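Local coordinates for conserved hypothetical protein NMB0706 (Neisseria meningitidis, PDB 1RV9) that is of unknown function but belongs to the family named for multi-copper polyphenol oxidoreductase laccases, and may therefore be an enzyme, at residues Asp181-Pro186 with Thr192-Ile197. Sequence-based numbering, arbitrary orientation.
Sequences DAFCTP and TAFEGI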
loop_
_atom_site.group_PDB
_atom_site.type_symbol
_atom_site.label_atom_id
_atom_site.label_comp_id
_atom_site.label_asym_id
_atom_site.label_seq_id
_atom_site.Cartn_x
_atom_site.Cartn_y
_atom_site.Cartn_z
ATOM N N ASP A 181 -11.292 17.265 -7.589
ATOM C CA ASP A 181 -12.697 17.239 -7.195
ATOM C C ASP A 181 -13.097 15.953 -6.475
ATOM O O ASP A 181 -13.907 15.985 -5.551
ATOM C CB ASP A 181 -13.605 17.436 -8.416
ATOM C CG ASP A 181 -13.467 18.814 -9.037
ATOM O OD1 ASP A 181 -13.004 19.743 -8.342
ATOM O OD2 ASP A 181 -13.835 18.968 -10.222
ATOM N N ALA A 182 -12.530 14.825 -6.894
ATOM C CA ALA A 182 -12.855 13.541 -6.278
ATOM C C ALA A 182 -12.610 13.573 -4.776
ATOM O O ALA A 182 -13.259 12.860 -4.014
ATOM C CB ALA A 182 -12.033 12.428 -6.918
ATOM N N PHE A 183 -11.665 14.404 -4.356
ATOM C CA PHE A 183 -11.327 14.539 -2.945
ATOM C C PHE A 183 -11.931 15.776 -2.290
ATOM O O PHE A 183 -12.624 15.682 -1.278
ATOM C CB PHE A 183 -9.806 14.617 -2.774
ATOM C CG PHE A 183 -9.096 13.308 -2.957
ATOM C CD1 PHE A 183 -9.034 12.385 -1.919
ATOM C CD2 PHE A 183 -8.463 13.009 -4.158
ATOM C CE1 PHE A 183 -8.345 11.185 -2.071
ATOM C CE2 PHE A 183 -7.772 11.811 -4.322
ATOM C CZ PHE A 183 -7.712 10.899 -3.276
ATOM N N CYS A 184 -11.664 16.935 -2.885
ATOM C CA CYS A 184 -12.098 18.213 -2.331
ATOM C C CYS A 184 -13.563 18.616 -2.385
ATOM O O CYS A 184 -13.989 19.463 -1.598
ATOM C CB CYS A 184 -11.242 19.324 -2.931
ATOM S SG CYS A 184 -9.488 19.018 -2.712
ATOM N N THR A 185 -14.342 18.049 -3.298
ATOM C CA THR A 185 -15.751 18.414 -3.343
ATOM C C THR A 185 -16.431 17.806 -2.113
ATOM O O THR A 185 -17.103 18.510 -1.355
ATOM C CB THR A 185 -16.424 17.931 -4.649
ATOM O OG1 THR A 185 -15.882 18.662 -5.755
ATOM C CG2 THR A 185 -17.926 18.163 -4.598
ATOM N N PRO A 186 -16.253 16.493 -1.887
ATOM C CA PRO A 186 -16.876 15.863 -0.718
ATOM C C PRO A 186 -16.108 16.108 0.589
ATOM O O PRO A 186 -16.667 15.971 1.679
ATOM C CB PRO A 186 -16.913 14.389 -1.105
ATOM C CG PRO A 186 -15.688 14.239 -1.940
ATOM C CD PRO A 186 -15.732 15.470 -2.812
ATOM N N THR A 192 -5.931 21.192 1.191
ATOM C CA THR A 192 -4.633 21.468 1.790
ATOM C C THR A 192 -3.574 20.488 1.295
ATOM O O THR A 192 -2.377 20.734 1.440
ATOM C CB THR A 192 -4.695 21.384 3.330
ATOM O OG1 THR A 192 -5.138 20.079 3.721
ATOM C CG2 THR A 192 -5.654 22.431 3.882
ATOM N N ALA A 193 -4.023 19.380 0.707
ATOM C CA ALA A 193 -3.115 18.357 0.198
ATOM C C ALA A 193 -2.840 18.489 -1.301
ATOM O O ALA A 193 -2.193 17.630 -1.899
ATOM C CB ALA A 193 -3.671 16.966 0.511
ATOM N N PHE A 194 -3.348 19.560 -1.904
ATOM C CA PHE A 194 -3.133 19.826 -3.324
ATOM C C PHE A 194 -2.509 21.202 -3.475
ATOM O O PHE A 194 -2.882 22.136 -2.765
ATOM C CB PHE A 194 -4.450 19.825 -4.109
ATOM C CG PHE A 194 -5.084 18.471 -4.252
ATOM C CD1 PHE A 194 -5.907 17.964 -3.253
ATOM C CD2 PHE A 194 -4.860 17.709 -5.394
ATOM C CE1 PHE A 194 -6.504 16.710 -3.394
ATOM C CE2 PHE A 194 -5.451 16.455 -5.544
ATOM C CZ PHE A 194 -6.273 15.956 -4.542
ATOM N N GLU A 195 -1.559 21.326 -4.394
ATOM C CA GLU A 195 -0.932 22.615 -4.648
ATOM C C GLU A 195 -1.084 22.940 -6.126
ATOM O O GLU A 195 -0.613 22.197 -6.989
ATOM C CB GLU A 195 0.551 22.600 -4.283
ATOM C CG GLU A 195 1.268 23.874 -4.718
ATOM C CD GLU A 195 2.760 23.830 -4.481
ATOM O OE1 GLU A 195 3.300 22.728 -4.265
ATOM O OE2 GLU A 195 3.400 24.903 -4.526
ATOM N N GLY A 196 -1.761 24.045 -6.417
ATOM C CA GLY A 196 -1.948 24.434 -7.798
ATOM C C GLY A 196 -0.622 24.845 -8.402
ATOM O O GLY A 196 0.144 25.580 -7.778
ATOM N N ILE A 197 -0.343 24.363 -9.607
ATOM C CA ILE A 197 0.904 24.699 -10.284
ATOM C C ILE A 197 0.603 25.314 -11.645
ATOM O O ILE A 197 1.464 25.370 -12.526
ATOM C CB ILE A 197 1.810 23.456 -10.455
ATOM C CG1 ILE A 197 1.092 22.381 -11.272
ATOM C CG2 ILE A 197 2.199 22.916 -9.085
ATOM C CD1 ILE A 197 1.932 21.145 -11.527
#
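The ring of F194 points from the start of its strand at the last turn of helix 177-184, where F183 and C184 receive it. Its far end meets F183: CZ of F194 lies 3.7 Å from CD2 of F183, which sits at the F194 edge, close to the ring plane. The two side chains cross at about a right angle, and the ring planes are inclined by 52° with centroids 5.9 Å apart, an oblique aromatic pair. Broad apolar phenyl rings suit this buried place, since they span the distance between helix and strand. SG of C184 comes in obliquely, 3.8 Å from CD1 of F194; a small, polarisable sulfur suits a place beside a large apolar ring. CB of C184 already faces F194, and with SG anti to the carbonyl carbon (chi1 -54°) the sulfur reaches the ring. No hydrogen bond joins the two segments; their contact is side-chain packing.

Further out, F180, one turn back on the helix, adds an edge-to-face ring to F194, while L209, F202 and A204 pack against it too. F183 is backed by L141 and A142 of helix 138-143. Backbone hydrogen bonds pair E195 with L203 in the sheet, and A193, just before the strand, with D205. Helix 177-184 thus packs through a small aromatic cluster on an edge strand of a three-stranded antiparallel sheet, distinct from the protein's two larger mixed sheets.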